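Local coordinates for protein 4-hydroxy-tetrahydrodipicolinate synthase (Thermotoga maritima, PDB 1O5K) that probably catalyses the condensation of pyruvate with aspartate semialdehyde to 4-hydroxy-tetrahydrodipicolinate, a step of lysine biosynthesis, as a homotetramer built from two dimers, at residues 196-201 with 207-212; 279-282 with 286-289. All coordinates share one frame; numbering follows the deposited sequence.

Contact 1: residues 196-201 with 207-212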
ATOM      1  N   PHE A 196     -24.753  10.855 -17.318  1.00 27.29           N
ATOM      2  CA  PHE A 196     -24.201   9.631 -16.736  1.00 21.44           C
ATOM      3  C   PHE A 196     -24.180   9.827 -15.217  1.00 25.45           C
ATOM      4  O   PHE A 196     -23.764  10.862 -14.730  1.00 27.54           O
ATOM      5  CB  PHE A 196     -22.810   9.351 -17.251  1.00 24.19           C
ATOM      6  CG  PHE A 196     -22.327   7.934 -16.998  1.00 22.71           C
ATOM      7  CD1 PHE A 196     -22.766   6.894 -17.801  1.00 27.18           C
ATOM      8  CD2 PHE A 196     -21.403   7.620 -15.984  1.00 22.24           C
ATOM      9  CE1 PHE A 196     -22.309   5.570 -17.586  1.00 27.37           C
ATOM     10  CE2 PHE A 196     -20.925   6.336 -15.809  1.00 24.83           C
ATOM     11  CZ  PHE A 196     -21.369   5.288 -16.594  1.00 23.93           C
ATOM     12  N   MET A 197     -24.683   8.840 -14.493  1.00 24.26           N
ATOM     13  CA  MET A 197     -24.844   8.925 -13.049  1.00 24.01           C
ATOM     14  C   MET A 197     -23.627   8.383 -12.343  1.00 23.16           C
ATOM     15  O   MET A 197     -23.055   7.370 -12.763  1.00 23.88           O
ATOM     16  CB  MET A 197     -26.052   8.124 -12.613  1.00 26.38           C
ATOM     17  CG  MET A 197     -27.356   8.570 -13.293  1.00 29.60           C
ATOM     18  SD  MET A 197     -27.821  10.240 -13.003  1.00 34.94           S
ATOM     19  CE  MET A 197     -28.294  10.153 -11.439  1.00 28.35           C
ATOM     20  N   VAL A 198     -23.248   9.023 -11.229  1.00 20.65           N
ATOM     21  CA  VAL A 198     -22.159   8.529 -10.462  1.00 22.34           C
ATOM     22  C   VAL A 198     -22.610   8.557  -8.995  1.00 23.77           C
ATOM     23  O   VAL A 198     -22.872   9.624  -8.456  1.00 23.08           O
ATOM     24  CB  VAL A 198     -20.863   9.328 -10.634  1.00 24.38           C
ATOM     25  CG1 VAL A 198     -19.778   8.665  -9.756  1.00 28.56           C
ATOM     26  CG2 VAL A 198     -20.465   9.387 -12.052  1.00 22.31           C
ATOM     27  N   TRP A 199     -22.796   7.371  -8.414  1.00 22.49           N
ATOM     28  CA  TRP A 199     -23.198   7.209  -7.022  1.00 23.06           C
ATOM     29  C   TRP A 199     -22.039   6.691  -6.246  1.00 24.54           C
ATOM     30  O   TRP A 199     -21.229   5.827  -6.742  1.00 24.95           O
ATOM     31  CB  TRP A 199     -24.365   6.243  -6.874  1.00 23.71           C
ATOM     32  CG  TRP A 199     -25.622   6.574  -7.665  1.00 24.40           C
ATOM     33  CD1 TRP A 199     -26.582   7.473  -7.345  1.00 27.00           C
ATOM     34  CD2 TRP A 199     -25.986   6.041  -8.947  1.00 22.22           C
ATOM     35  NE1 TRP A 199     -27.555   7.501  -8.305  1.00 23.15           N
ATOM     36  CE2 TRP A 199     -27.235   6.607  -9.291  1.00 23.42           C
ATOM     37  CE3 TRP A 199     -25.429   5.071  -9.793  1.00 27.20           C
ATOM     38  CZ2 TRP A 199     -27.922   6.269 -10.451  1.00 22.20           C
ATOM     39  CZ3 TRP A 199     -26.111   4.715 -10.933  1.00 25.37           C
ATOM     40  CH2 TRP A 199     -27.319   5.348 -11.291  1.00 24.65           C
ATOM     41  N   SER A 200     -21.899   7.171  -5.012  1.00 24.26           N
ATOM     42  CA  SER A 200     -20.922   6.585  -4.122  1.00 22.96           C
ATOM     43  C   SER A 200     -21.258   5.127  -3.726  1.00 19.94           C
ATOM     44  O   SER A 200     -22.425   4.787  -3.439  1.00 21.58           O
ATOM     45  CB  SER A 200     -20.827   7.394  -2.780  1.00 25.39           C
ATOM     46  OG  SER A 200     -19.819   6.851  -1.983  1.00 24.79           O
ATOM     47  N   GLY A 201     -20.232   4.294  -3.666  1.00 23.05           N
ATOM     48  CA  GLY A 201     -20.306   2.950  -3.152  1.00 23.87           C
ATOM     49  C   GLY A 201     -19.763   2.847  -1.739  1.00 26.36           C
ATOM     50  O   GLY A 201     -19.695   1.759  -1.180  1.00 28.59           O
ATOM     51  N   PHE A 207     -20.651  12.358   1.059  1.00 21.03           N
ATOM     52  CA  PHE A 207     -20.505  13.798   1.147  1.00 21.93           C
ATOM     53  C   PHE A 207     -19.507  14.348   0.109  1.00 21.14           C
ATOM     54  O   PHE A 207     -19.806  15.262  -0.657  1.00 21.72           O
ATOM     55  CB  PHE A 207     -20.116  14.252   2.570  1.00 24.06           C
ATOM     56  CG  PHE A 207     -19.866  15.722   2.677  1.00 21.51           C
ATOM     57  CD1 PHE A 207     -20.909  16.626   2.543  1.00 21.49           C
ATOM     58  CD2 PHE A 207     -18.550  16.227   2.844  1.00 24.92           C
ATOM     59  CE1 PHE A 207     -20.703  17.984   2.619  1.00 26.01           C
ATOM     60  CE2 PHE A 207     -18.330  17.607   2.868  1.00 21.58           C
ATOM     61  CZ  PHE A 207     -19.410  18.470   2.749  1.00 23.70           C
ATOM     62  N   TYR A 208     -18.342  13.738   0.061  1.00 22.05           N
ATOM     63  CA  TYR A 208     -17.293  14.217  -0.807  1.00 22.04           C
ATOM     64  C   TYR A 208     -17.610  13.912  -2.283  1.00 20.08           C
ATOM     65  O   TYR A 208     -17.282  14.715  -3.155  1.00 22.02           O
ATOM     66  CB  TYR A 208     -15.922  13.724  -0.361  1.00 22.72           C
ATOM     67  CG  TYR A 208     -15.526  14.307   0.952  1.00 22.31           C
ATOM     68  CD1 TYR A 208     -15.193  15.648   1.073  1.00 23.72           C
ATOM     69  CD2 TYR A 208     -15.584  13.524   2.131  1.00 22.03           C
ATOM     70  CE1 TYR A 208     -14.910  16.208   2.297  1.00 26.23           C
ATOM     71  CE2 TYR A 208     -15.275  14.099   3.378  1.00 23.23           C
ATOM     72  CZ  TYR A 208     -14.955  15.410   3.456  1.00 25.84           C
ATOM     73  OH  TYR A 208     -14.660  15.992   4.683  1.00 28.10           O
ATOM     74  N   LEU A 209     -18.262  12.787  -2.542  1.00 22.13           N
ATOM     75  CA  LEU A 209     -18.730  12.486  -3.873  1.00 23.95           C
ATOM     76  C   LEU A 209     -19.805  13.441  -4.338  1.00 23.66           C
ATOM     77  O   LEU A 209     -19.768  13.851  -5.495  1.00 22.45           O
ATOM     78  CB  LEU A 209     -19.181  11.035  -3.983  1.00 24.17           C
ATOM     79  CG  LEU A 209     -19.642  10.664  -5.372  1.00 24.05           C
ATOM     80  CD1 LEU A 209     -19.005   9.278  -5.664  1.00 31.93           C
ATOM     81  CD2 LEU A 209     -21.153  10.683  -5.392  1.00 27.04           C
ATOM     82  N   LEU A 210     -20.726  13.850  -3.450  1.00 23.56           N
ATOM     83  CA  LEU A 210     -21.643  14.943  -3.797  1.00 23.54           C
ATOM     84  C   LEU A 210     -20.884  16.227  -4.169  1.00 23.01           C
ATOM     85  O   LEU A 210     -21.204  16.871  -5.167  1.00 18.59           O
ATOM     86  CB  LEU A 210     -22.654  15.192  -2.642  1.00 22.76           C
ATOM     87  CG  LEU A 210     -23.628  13.993  -2.453  1.00 23.17           C
ATOM     88  CD1 LEU A 210     -24.325  14.128  -1.156  1.00 25.12           C
ATOM     89  CD2 LEU A 210     -24.643  13.960  -3.626  1.00 30.03           C
ATOM     90  N   CYS A 211     -19.888  16.608  -3.356  1.00 20.97           N
ATOM     91  CA  CYS A 211     -19.081  17.815  -3.568  1.00 20.18           C
ATOM     92  C   CYS A 211     -18.350  17.720  -4.910  1.00 20.97           C
ATOM     93  O   CYS A 211     -18.183  18.760  -5.591  1.00 20.38           O
ATOM     94  CB  CYS A 211     -18.066  18.024  -2.431  1.00 21.44           C
ATOM     95  SG  CYS A 211     -18.828  18.530  -0.872  1.00 22.98           S
ATOM     96  N   ALA A 212     -17.971  16.501  -5.314  1.00 22.09           N
ATOM     97  CA  ALA A 212     -17.312  16.273  -6.619  1.00 22.32           C
ATOM     98  C   ALA A 212     -18.265  16.454  -7.804  1.00 23.62           C
ATOM     99  O   ALA A 212     -17.835  16.547  -8.960  1.00 25.27           O
ATOM    100  CB  ALA A 212     -16.740  14.838  -6.641  1.00 23.01           C
TER
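Ser200 and Leu209 bring the two backbones nearest, their CA atoms 6.3 Å apart where the extended segment 196-201 passes helix 206-212. Leu209 does nearly all the reaching. A chi1 of -178° carries its branch out from the helix, and both methyls rest on the helix-facing side of the main chain, CD1 and CD2 each 3.6 Å from Ser200 N. CD2 also approaches the carbonyl, 3.7 Å from Val198 O, whereas CD1 lies 3.9 Å from Ser200 CB and 4.2 Å from Val198 CG1. A single forked side chain thus presses on backbone as much as on side chains. Ser200 offers the helix its CB; its OG is instead hydrogen-bonded to the carbonyl of Asn202. Helix 179-192 continues the apolar layer, touching Val198 through Val186 and Leu209 through Ile182. At the preceding helix position, Tyr208 hydrogen-bonds through OH to Asp183 of the second subunit. The intervening Trp199 points away from the helix, stacks on Phe14 and approaches Ile218, a predicted pyruvate-binding residue. Backbone bonds join Met197 to Val170 and Ile172, and Val198 to Asp215, fitting the segment between strands 169-171 and 216-219 of the TIM barrel, with the helix packed outside.

Contact 2: residues 279-282 with 286-289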
ATOM      1  N   ASN A 279     -30.046 -12.751  13.191  1.00 22.56           N
ATOM      2  CA  ASN A 279     -28.650 -12.461  12.927  1.00 23.57           C
ATOM      3  C   ASN A 279     -28.008 -13.714  12.285  1.00 25.87           C
ATOM      4  O   ASN A 279     -27.252 -14.428  12.932  1.00 24.24           O
ATOM      5  CB  ASN A 279     -27.965 -12.050  14.210  1.00 26.92           C
ATOM      6  CG  ASN A 279     -26.540 -11.603  14.008  1.00 26.97           C
ATOM      7  OD1 ASN A 279     -25.724 -11.605  14.933  1.00 34.50           O
ATOM      8  ND2 ASN A 279     -26.235 -11.242  12.839  1.00 23.35           N
ATOM      9  N   GLU A 280     -28.393 -14.001  11.033  1.00 24.29           N
ATOM     10  CA  GLU A 280     -27.970 -15.242  10.365  1.00 24.58           C
ATOM     11  C   GLU A 280     -27.342 -14.842   9.050  1.00 22.48           C
ATOM     12  O   GLU A 280     -27.877 -13.972   8.347  1.00 24.23           O
ATOM     13  CB  GLU A 280     -29.151 -16.152  10.050  1.00 25.51           C
ATOM     14  CG  GLU A 280     -29.774 -16.869  11.213  1.00 34.37           C
ATOM     15  CD  GLU A 280     -30.669 -17.997  10.747  1.00 35.26           C
ATOM     16  OE1 GLU A 280     -30.410 -18.618   9.672  1.00 35.45           O
ATOM     17  OE2 GLU A 280     -31.630 -18.253  11.456  1.00 29.77           O
ATOM     18  N   LEU A 281     -26.234 -15.508   8.721  1.00 24.52           N
ATOM     19  CA  LEU A 281     -25.544 -15.305   7.466  1.00 25.01           C
ATOM     20  C   LEU A 281     -25.270 -16.673   6.884  1.00 25.42           C
ATOM     21  O   LEU A 281     -25.407 -17.678   7.555  1.00 27.00           O
ATOM     22  CB  LEU A 281     -24.209 -14.577   7.673  1.00 25.39           C
ATOM     23  CG  LEU A 281     -24.424 -13.128   8.161  1.00 26.14           C
ATOM     24  CD1 LEU A 281     -24.220 -12.952   9.620  1.00 30.52           C
ATOM     25  CD2 LEU A 281     -23.644 -12.114   7.350  1.00 30.68           C
ATOM     26  N   ARG A 282     -24.922 -16.717   5.612  1.00 22.01           N
ATOM     27  CA  ARG A 282     -24.500 -18.008   5.061  1.00 23.43           C
ATOM     28  C   ARG A 282     -22.960 -18.112   4.895  1.00 21.87           C
ATOM     29  O   ARG A 282     -22.281 -17.117   4.480  1.00 24.72           O
ATOM     30  CB  ARG A 282     -25.155 -18.188   3.718  1.00 25.49           C
ATOM     31  CG  ARG A 282     -26.620 -18.467   3.842  1.00 26.24           C
ATOM     32  CD  ARG A 282     -27.289 -18.678   2.519  1.00 28.97           C
ATOM     33  NE  ARG A 282     -28.710 -18.981   2.682  1.00 22.10           N
ATOM     34  CZ  ARG A 282     -29.561 -19.091   1.674  1.00 28.58           C
ATOM     35  NH1 ARG A 282     -29.146 -18.950   0.415  1.00 27.21           N
ATOM     36  NH2 ARG A 282     -30.820 -19.380   1.918  1.00 27.36           N
ATOM     37  N   VAL A 286     -20.118 -15.410   8.751  1.00 23.16           N
ATOM     38  CA  VAL A 286     -20.541 -15.852  10.069  1.00 22.46           C
ATOM     39  C   VAL A 286     -20.946 -14.623  10.849  1.00 23.64           C
ATOM     40  O   VAL A 286     -20.593 -13.514  10.459  1.00 23.82           O
ATOM     41  CB  VAL A 286     -19.458 -16.594  10.841  1.00 25.92           C
ATOM     42  CG1 VAL A 286     -18.989 -17.897  10.098  1.00 27.20           C
ATOM     43  CG2 VAL A 286     -18.286 -15.648  11.194  1.00 30.49           C
ATOM     44  N   PRO A 287     -21.762 -14.786  11.884  1.00 23.44           N
ATOM     45  CA  PRO A 287     -22.168 -13.649  12.718  1.00 25.18           C
ATOM     46  C   PRO A 287     -21.041 -12.841  13.374  1.00 24.21           C
ATOM     47  O   PRO A 287     -19.955 -13.336  13.699  1.00 22.40           O
ATOM     48  CB  PRO A 287     -23.047 -14.299  13.794  1.00 29.88           C
ATOM     49  CG  PRO A 287     -23.656 -15.482  13.096  1.00 28.26           C
ATOM     50  CD  PRO A 287     -22.461 -16.016  12.277  1.00 26.33           C
ATOM     51  N   ALA A 288     -21.384 -11.588  13.627  1.00 25.67           N
ATOM     52  CA  ALA A 288     -20.506 -10.611  14.222  1.00 26.45           C
ATOM     53  C   ALA A 288     -19.990 -11.088  15.537  1.00 25.64           C
ATOM     54  O   ALA A 288     -20.678 -11.828  16.267  1.00 23.59           O
ATOM     55  CB  ALA A 288     -21.243  -9.267  14.435  1.00 23.39           C
ATOM     56  N   SER A 289     -18.746 -10.704  15.829  1.00 23.92           N
ATOM     57  CA  SER A 289     -18.176 -10.953  17.153  1.00 26.45           C
ATOM     58  C   SER A 289     -18.916 -10.151  18.205  1.00 26.35           C
ATOM     59  O   SER A 289     -19.545  -9.149  17.887  1.00 25.22           O
ATOM     60  CB  SER A 289     -16.733 -10.505  17.219  1.00 29.35           C
ATOM     61  OG  SER A 289     -16.683  -9.089  17.190  1.00 33.54           O
TER
HETATM   62  O   HOH W   1     -23.716 -10.462  12.325  1.00 17.58           O
HETATM   63  O   HOH W   2     -23.341 -12.130  16.603  1.00 27.41           O
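Leu281 and Val286 stand where the chain doubles back between two irregular segments, with their CA atoms 5.7 Å apart. The apolar half of the contact is made by Leu281, whose CD1 lies 3.8 Å from Val286 O and equally near Pro287 CA, with Pro287 CG slightly farther off. Pro287 also leans its ring on the neighbouring backbone, CG being 3.8 Å from Asn279 O. The polar half is relayed by solvent. A chi1 of -175° swings the Asn279 amide out to two waters beside Ala288: ND2 donates to one at 2.7 Å, and that water accepts from Ala288 N at 2.9 Å. The second water donates to Asn279 OD1 at 3.0 Å and to Ala288 O at 2.7 Å. One side chain thereby addresses the N-H and C=O of a single residue without touching either. The side chains of Glu280 and Arg282 leave the backbone away from the other segment; Glu280 OE1 accepts from Gly28 N, and Arg282 makes a salt bridge with Glu66. Val286 packs on Thr122 of a third subunit. The returning segment ends in Ser289, whose OG caps Thr292 N: a water-bridged surface loop leading into the N-cap of helix 290-302.

In the fold
Followed from the N terminus, the chain first lays down the barrel strands up to 169-171 and helix 179-192. Contact 1 then closes the short loop that joins segment 196-201 to helix 206-212, tying the barrel wall to its outer helix just before strand 216-219. The helices 226-237, 241-257 and 265-273 follow, and only then does contact 2 close a still shorter loop, joining the two limbs of the connection between helices 265-273 and 290-302. The two loops therefore run in series, neither nested nor crossed. Contacts 1 and 2 lie on opposite sides of the chain's centre. The nearest atoms of contact 1 and contact 2 are about 17 Å apart. Each abuts another subunit.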